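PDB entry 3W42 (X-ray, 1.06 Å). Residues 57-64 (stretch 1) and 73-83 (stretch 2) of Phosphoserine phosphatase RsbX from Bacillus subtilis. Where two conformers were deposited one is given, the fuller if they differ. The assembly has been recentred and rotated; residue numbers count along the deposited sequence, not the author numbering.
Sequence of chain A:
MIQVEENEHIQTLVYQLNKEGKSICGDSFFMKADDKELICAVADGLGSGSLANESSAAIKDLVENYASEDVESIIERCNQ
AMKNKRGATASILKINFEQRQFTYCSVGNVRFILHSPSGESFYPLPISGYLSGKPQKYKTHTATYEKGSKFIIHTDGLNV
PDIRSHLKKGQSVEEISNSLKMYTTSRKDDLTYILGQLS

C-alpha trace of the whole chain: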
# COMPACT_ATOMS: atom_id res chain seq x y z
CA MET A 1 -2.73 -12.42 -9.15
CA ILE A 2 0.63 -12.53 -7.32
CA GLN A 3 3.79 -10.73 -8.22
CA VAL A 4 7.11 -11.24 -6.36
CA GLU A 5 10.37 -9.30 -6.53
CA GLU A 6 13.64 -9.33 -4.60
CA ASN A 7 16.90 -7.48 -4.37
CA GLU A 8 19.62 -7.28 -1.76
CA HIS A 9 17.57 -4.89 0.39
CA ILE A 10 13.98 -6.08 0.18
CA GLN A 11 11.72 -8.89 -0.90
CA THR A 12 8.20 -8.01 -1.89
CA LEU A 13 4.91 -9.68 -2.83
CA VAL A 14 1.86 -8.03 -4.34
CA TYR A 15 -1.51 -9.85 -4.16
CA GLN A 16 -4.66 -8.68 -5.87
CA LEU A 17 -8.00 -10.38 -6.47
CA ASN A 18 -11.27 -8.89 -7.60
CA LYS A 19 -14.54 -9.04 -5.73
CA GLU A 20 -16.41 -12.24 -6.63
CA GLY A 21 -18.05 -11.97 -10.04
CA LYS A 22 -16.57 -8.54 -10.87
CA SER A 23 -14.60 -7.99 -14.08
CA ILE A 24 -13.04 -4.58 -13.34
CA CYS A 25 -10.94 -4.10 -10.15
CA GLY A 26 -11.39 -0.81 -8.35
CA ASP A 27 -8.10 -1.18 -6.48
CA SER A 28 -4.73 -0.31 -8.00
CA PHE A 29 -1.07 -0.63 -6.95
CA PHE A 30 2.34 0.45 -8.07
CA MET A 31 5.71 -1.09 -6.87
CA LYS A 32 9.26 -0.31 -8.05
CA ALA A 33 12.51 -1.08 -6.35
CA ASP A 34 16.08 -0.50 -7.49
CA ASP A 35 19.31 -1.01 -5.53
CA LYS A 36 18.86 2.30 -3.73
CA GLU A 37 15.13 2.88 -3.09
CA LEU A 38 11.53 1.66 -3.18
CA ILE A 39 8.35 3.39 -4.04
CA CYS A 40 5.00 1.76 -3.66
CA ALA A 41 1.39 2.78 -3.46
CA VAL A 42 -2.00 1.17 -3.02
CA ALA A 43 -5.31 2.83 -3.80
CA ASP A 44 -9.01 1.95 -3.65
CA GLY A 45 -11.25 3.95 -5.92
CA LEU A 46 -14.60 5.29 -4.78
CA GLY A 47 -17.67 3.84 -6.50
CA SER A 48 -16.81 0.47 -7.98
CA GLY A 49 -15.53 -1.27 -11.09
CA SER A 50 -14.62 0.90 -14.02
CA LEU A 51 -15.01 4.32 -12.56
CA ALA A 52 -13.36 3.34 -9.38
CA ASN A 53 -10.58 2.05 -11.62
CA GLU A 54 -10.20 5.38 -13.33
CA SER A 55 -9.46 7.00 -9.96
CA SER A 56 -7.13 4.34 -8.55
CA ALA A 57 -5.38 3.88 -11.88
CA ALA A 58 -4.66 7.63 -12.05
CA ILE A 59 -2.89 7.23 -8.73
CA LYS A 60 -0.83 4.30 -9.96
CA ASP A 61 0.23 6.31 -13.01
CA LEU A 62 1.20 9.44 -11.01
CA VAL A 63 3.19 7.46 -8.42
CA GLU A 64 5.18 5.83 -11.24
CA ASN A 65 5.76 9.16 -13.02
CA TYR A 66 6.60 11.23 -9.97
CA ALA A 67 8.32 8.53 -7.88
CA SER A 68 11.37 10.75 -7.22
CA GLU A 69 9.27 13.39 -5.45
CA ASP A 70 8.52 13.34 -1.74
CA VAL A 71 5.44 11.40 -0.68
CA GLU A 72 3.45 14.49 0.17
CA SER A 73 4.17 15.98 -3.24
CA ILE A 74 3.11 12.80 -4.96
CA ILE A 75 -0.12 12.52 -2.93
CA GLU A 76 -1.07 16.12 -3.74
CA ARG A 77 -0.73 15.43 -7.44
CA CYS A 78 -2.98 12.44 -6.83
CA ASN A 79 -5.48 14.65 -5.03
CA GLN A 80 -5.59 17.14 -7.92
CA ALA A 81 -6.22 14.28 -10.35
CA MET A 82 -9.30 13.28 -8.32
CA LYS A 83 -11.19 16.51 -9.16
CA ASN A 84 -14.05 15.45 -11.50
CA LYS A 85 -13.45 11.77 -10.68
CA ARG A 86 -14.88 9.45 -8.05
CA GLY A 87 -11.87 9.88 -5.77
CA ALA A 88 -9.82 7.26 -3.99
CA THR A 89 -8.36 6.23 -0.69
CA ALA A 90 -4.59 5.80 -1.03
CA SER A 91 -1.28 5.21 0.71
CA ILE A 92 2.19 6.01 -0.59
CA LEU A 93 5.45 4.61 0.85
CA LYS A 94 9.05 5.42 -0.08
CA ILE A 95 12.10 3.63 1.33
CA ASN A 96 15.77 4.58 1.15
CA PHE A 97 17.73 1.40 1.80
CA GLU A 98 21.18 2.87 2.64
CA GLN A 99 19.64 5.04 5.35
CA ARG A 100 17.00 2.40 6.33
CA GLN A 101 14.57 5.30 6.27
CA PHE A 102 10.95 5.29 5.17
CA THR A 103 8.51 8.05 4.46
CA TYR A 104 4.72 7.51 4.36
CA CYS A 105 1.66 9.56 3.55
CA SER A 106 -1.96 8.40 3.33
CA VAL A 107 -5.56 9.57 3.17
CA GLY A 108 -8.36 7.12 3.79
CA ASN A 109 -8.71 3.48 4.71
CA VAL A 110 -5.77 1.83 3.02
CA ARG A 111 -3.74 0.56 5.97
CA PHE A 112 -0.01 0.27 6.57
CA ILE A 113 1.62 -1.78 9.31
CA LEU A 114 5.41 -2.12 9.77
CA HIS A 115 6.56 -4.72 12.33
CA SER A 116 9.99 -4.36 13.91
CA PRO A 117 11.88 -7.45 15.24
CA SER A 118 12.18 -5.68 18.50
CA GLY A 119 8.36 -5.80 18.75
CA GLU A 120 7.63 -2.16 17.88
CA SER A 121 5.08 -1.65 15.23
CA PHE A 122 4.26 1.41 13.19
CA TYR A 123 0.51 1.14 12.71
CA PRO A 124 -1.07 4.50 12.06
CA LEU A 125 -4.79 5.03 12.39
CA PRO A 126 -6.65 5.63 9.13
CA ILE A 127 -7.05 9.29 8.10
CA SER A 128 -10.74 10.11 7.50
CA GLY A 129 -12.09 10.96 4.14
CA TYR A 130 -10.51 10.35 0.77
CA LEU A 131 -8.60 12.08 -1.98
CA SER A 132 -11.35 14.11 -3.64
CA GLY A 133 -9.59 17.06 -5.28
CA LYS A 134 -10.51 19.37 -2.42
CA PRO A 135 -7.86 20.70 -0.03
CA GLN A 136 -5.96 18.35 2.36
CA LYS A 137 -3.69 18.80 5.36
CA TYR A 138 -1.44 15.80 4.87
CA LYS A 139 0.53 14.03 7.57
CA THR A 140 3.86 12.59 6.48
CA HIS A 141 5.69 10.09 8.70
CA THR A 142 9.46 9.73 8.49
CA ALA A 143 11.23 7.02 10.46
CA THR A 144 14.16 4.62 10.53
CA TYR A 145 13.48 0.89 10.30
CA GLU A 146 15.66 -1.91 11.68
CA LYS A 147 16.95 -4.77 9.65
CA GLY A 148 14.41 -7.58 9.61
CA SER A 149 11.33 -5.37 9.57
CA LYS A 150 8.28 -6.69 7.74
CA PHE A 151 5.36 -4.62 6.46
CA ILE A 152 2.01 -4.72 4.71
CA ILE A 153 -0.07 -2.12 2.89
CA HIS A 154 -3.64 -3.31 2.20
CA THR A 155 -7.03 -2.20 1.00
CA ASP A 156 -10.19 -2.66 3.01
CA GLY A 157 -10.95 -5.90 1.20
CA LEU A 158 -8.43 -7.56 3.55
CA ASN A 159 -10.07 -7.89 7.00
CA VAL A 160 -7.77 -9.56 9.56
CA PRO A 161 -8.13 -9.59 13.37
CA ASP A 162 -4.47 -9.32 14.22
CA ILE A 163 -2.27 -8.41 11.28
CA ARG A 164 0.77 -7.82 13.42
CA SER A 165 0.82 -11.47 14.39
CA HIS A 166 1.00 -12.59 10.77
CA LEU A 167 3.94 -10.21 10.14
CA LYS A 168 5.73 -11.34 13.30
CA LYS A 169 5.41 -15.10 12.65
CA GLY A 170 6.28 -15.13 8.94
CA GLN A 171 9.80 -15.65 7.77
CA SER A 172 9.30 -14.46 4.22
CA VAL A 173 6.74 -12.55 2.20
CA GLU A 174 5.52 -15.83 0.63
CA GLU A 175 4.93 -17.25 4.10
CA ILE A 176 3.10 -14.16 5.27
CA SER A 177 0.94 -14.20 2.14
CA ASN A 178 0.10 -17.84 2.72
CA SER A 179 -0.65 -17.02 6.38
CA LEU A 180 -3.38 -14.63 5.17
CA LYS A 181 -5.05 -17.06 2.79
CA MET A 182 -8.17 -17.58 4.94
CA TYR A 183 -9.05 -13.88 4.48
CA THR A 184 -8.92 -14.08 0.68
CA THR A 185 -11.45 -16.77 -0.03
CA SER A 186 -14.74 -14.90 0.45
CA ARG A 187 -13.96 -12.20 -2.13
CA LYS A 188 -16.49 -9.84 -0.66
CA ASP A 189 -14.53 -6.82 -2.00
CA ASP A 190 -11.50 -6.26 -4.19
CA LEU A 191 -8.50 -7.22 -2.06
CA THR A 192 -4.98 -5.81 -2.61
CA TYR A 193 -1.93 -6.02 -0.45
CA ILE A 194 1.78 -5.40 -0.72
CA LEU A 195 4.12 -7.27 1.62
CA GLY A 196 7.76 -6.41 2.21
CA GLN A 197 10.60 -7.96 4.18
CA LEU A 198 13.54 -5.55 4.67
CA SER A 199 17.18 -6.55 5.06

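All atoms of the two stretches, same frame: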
# COMPACT_ATOMS: atom_id res chain seq x y z
N ALA A 57 -6.37 3.99 -10.83
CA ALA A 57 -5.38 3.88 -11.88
C ALA A 57 -4.67 5.20 -12.09
O ALA A 57 -3.47 5.18 -12.44
CB ALA A 57 -6.03 3.44 -13.20
N ALA A 58 -5.32 6.34 -11.90
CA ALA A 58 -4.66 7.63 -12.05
C ALA A 58 -3.58 7.77 -11.01
O ALA A 58 -2.49 8.29 -11.30
CB ALA A 58 -5.68 8.77 -11.96
N ILE A 59 -3.84 7.29 -9.81
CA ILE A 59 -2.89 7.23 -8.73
C ILE A 59 -1.68 6.39 -9.09
O ILE A 59 -0.52 6.80 -8.96
CB ILE A 59 -3.56 6.88 -7.44
CG1 ILE A 59 -4.58 8.08 -7.13
CG2 ILE A 59 -2.54 6.64 -6.35
CD1 ILE A 59 -5.37 7.89 -5.85
N LYS A 60 -1.92 5.15 -9.54
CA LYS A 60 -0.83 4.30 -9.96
C LYS A 60 0.05 4.96 -11.01
O LYS A 60 1.28 4.88 -10.92
CB LYS A 60 -1.45 3.00 -10.53
CG LYS A 60 -0.49 2.05 -11.18
CD LYS A 60 -1.27 1.00 -11.94
CE LYS A 60 -2.15 1.61 -12.98
NZ LYS A 60 -2.81 0.60 -13.83
N ASP A 61 -0.53 5.62 -11.97
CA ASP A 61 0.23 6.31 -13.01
C ASP A 61 1.08 7.48 -12.45
O ASP A 61 2.22 7.65 -12.85
CB ASP A 61 -0.73 6.87 -14.07
CG ASP A 61 -0.01 7.31 -15.29
OD1 ASP A 61 0.56 6.42 -15.99
OD2 ASP A 61 -0.04 8.50 -15.52
N LEU A 62 0.50 8.27 -11.57
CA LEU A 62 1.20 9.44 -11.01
C LEU A 62 2.33 8.97 -10.09
O LEU A 62 3.41 9.61 -10.09
CB LEU A 62 0.25 10.32 -10.27
CG LEU A 62 -0.69 11.14 -11.18
CD1 LEU A 62 -1.85 11.68 -10.40
CD2 LEU A 62 0.08 12.25 -11.89
N VAL A 63 2.13 7.92 -9.34
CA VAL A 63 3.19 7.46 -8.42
C VAL A 63 4.36 6.97 -9.27
O VAL A 63 5.51 7.24 -8.95
CB VAL A 63 2.62 6.34 -7.51
CG1 VAL A 63 3.74 5.65 -6.77
CG2 VAL A 63 1.62 6.96 -6.52
N GLU A 64 4.09 6.26 -10.37
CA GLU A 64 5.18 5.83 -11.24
C GLU A 64 5.90 7.03 -11.80
O GLU A 64 7.16 7.06 -11.80
CB GLU A 64 4.65 4.99 -12.38
CG GLU A 64 5.76 4.61 -13.32
CD GLU A 64 5.35 3.69 -14.39
OE1 GLU A 64 4.16 3.56 -14.72
OE2 GLU A 64 6.25 3.02 -14.96
N SER A 73 4.32 15.44 -1.90
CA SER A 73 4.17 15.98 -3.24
C SER A 73 3.41 15.06 -4.18
O SER A 73 2.54 15.48 -4.93
CB SER A 73 5.52 16.24 -3.84
OG SER A 73 5.40 16.80 -5.15
N ILE A 74 3.75 13.79 -4.10
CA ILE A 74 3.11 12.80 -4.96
C ILE A 74 1.60 12.74 -4.61
O ILE A 74 0.73 12.76 -5.49
CB ILE A 74 3.73 11.40 -4.85
CG1 ILE A 74 5.21 11.46 -5.24
CG2 ILE A 74 2.93 10.43 -5.72
CD1 ILE A 74 5.94 10.15 -5.00
N ILE A 75 1.27 12.67 -3.30
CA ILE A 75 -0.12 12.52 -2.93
C ILE A 75 -0.94 13.73 -3.32
O ILE A 75 -2.11 13.59 -3.65
CB ILE A 75 -0.26 12.12 -1.45
CG1 ILE A 75 -1.60 11.35 -1.29
CG2 ILE A 75 -0.16 13.29 -0.55
CD1 ILE A 75 -1.73 10.71 0.15
N GLU A 76 -0.32 14.93 -3.31
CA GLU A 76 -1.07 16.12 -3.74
C GLU A 76 -1.34 16.10 -5.25
O GLU A 76 -2.43 16.53 -5.64
CB GLU A 76 -0.32 17.38 -3.28
CG GLU A 76 -0.90 18.63 -3.87
CD GLU A 76 -2.37 18.91 -3.57
OE1 GLU A 76 -3.01 18.22 -2.62
OE2 GLU A 76 -2.91 19.80 -4.24
N ARG A 77 -0.41 15.61 -6.05
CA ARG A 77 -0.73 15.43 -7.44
C ARG A 77 -1.91 14.48 -7.60
O ARG A 77 -2.76 14.66 -8.48
CB ARG A 77 0.48 14.86 -8.22
CG ARG A 77 1.66 15.80 -8.32
CD ARG A 77 2.75 15.18 -9.17
NE ARG A 77 3.94 16.00 -9.30
CZ ARG A 77 4.14 16.93 -10.22
NH1 ARG A 77 3.20 17.27 -11.09
NH2 ARG A 77 5.31 17.55 -10.28
N CYS A 78 -1.87 13.40 -6.83
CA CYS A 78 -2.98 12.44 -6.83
C CYS A 78 -4.29 13.12 -6.46
O CYS A 78 -5.30 12.93 -7.16
CB CYS A 78 -2.71 11.30 -5.89
SG CYS A 78 -1.34 10.22 -6.43
N ASN A 79 -4.28 13.95 -5.41
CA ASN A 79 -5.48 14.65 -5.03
C ASN A 79 -6.03 15.54 -6.16
O ASN A 79 -7.20 15.53 -6.46
CB ASN A 79 -5.18 15.50 -3.81
CG ASN A 79 -6.42 16.03 -3.16
OD1 ASN A 79 -7.39 15.34 -3.01
ND2 ASN A 79 -6.41 17.34 -2.87
N GLN A 80 -5.12 16.28 -6.79
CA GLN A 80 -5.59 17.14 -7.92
C GLN A 80 -6.18 16.35 -9.06
O GLN A 80 -7.16 16.79 -9.67
CB GLN A 80 -4.43 18.02 -8.42
CG GLN A 80 -4.08 19.11 -7.37
CD GLN A 80 -3.20 20.14 -7.87
OE1 GLN A 80 -3.34 20.59 -9.01
NE2 GLN A 80 -2.25 20.55 -7.03
N ALA A 81 -5.67 15.14 -9.31
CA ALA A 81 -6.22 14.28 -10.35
C ALA A 81 -7.62 13.71 -10.00
O ALA A 81 -8.30 13.25 -10.88
CB ALA A 81 -5.28 13.12 -10.60
N MET A 82 -8.01 13.79 -8.73
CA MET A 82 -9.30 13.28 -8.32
C MET A 82 -10.45 14.24 -8.56
O MET A 82 -11.62 13.86 -8.51
CB MET A 82 -9.31 12.84 -6.86
CG MET A 82 -8.33 11.73 -6.55
SD MET A 82 -8.59 10.18 -7.43
CE MET A 82 -7.38 10.34 -8.77
N LYS A 83 -10.13 15.52 -8.86
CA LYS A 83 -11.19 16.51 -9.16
C LYS A 83 -11.96 15.98 -10.40
O LYS A 83 -11.35 15.55 -11.33
CB LYS A 83 -10.59 17.86 -9.40
CG LYS A 83 -11.58 18.94 -9.24
CD LYS A 83 -11.00 20.34 -9.32
CE LYS A 83 -11.98 21.36 -9.64
NZ LYS A 83 -11.22 22.63 -9.92

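Stretch 57-64 is helical and packs against the helix that runs through 73-80, the two roughly antiparallel, their directions 144° apart and their axes 9.4 Å apart at closest approach. No hydrogen bond crosses between them. Within each helix the backbone makes i to i+4 hydrogen bonds, such as Leu62 N to Ala58 O (3.0 Å) and Cys78 N to Ile74 O (3.0 Å); between the helices the contacts are mainly apolar, and 390 Å² is buried in all.

The register pairs Ala58 with Ala81, Ile59 with Cys78 and Val63 with Ile74. The tightest backbone approach of the three is at Cys78, whose CA lies 5.5 Å from the CA of Ile59. Its compact side chain, at chi1 m, puts SG 3.8 Å from Ile59 CG2, 4.2 Å from Leu62 CB and 4.4 Å from Val63 CG2, so one sulfur serves three neighbours. SG also lies 3.4 Å from Ile74 O in its own helix. Ile59 starts sideways, but its mt rotamer brings its end nearer.

Leu62 points toward the partner helix and gives up the most surface. In its mt rotamer CD1 lies against the backbone, 3.7 Å from Arg77 O and 3.8 Å from Cys78 CA, and meets the Ala81 methyl, 3.7 Å from its CB. At one end of the contact, Val63 at chi1 t sets CG2 3.8 Å from CG2 of Ile74, an mt isoleucine.

At the other end, Met82 starts sideways, but with chi1 and chi2 both m and chi3 at 99°, between wells, its CE lies 3.9 Å from Ala58 CB and 4.0 Å from Ile59 CG1. A flexible thioether thus closes the contact beside a small alanine.

Most polar chains lie off this seam. Arg77 borders it, starting toward the partner before its extended chain leads the guanidinium away, and Gln80 NE2 bonds Glu76 OE2 (3.0 Å) one turn back along its own helix.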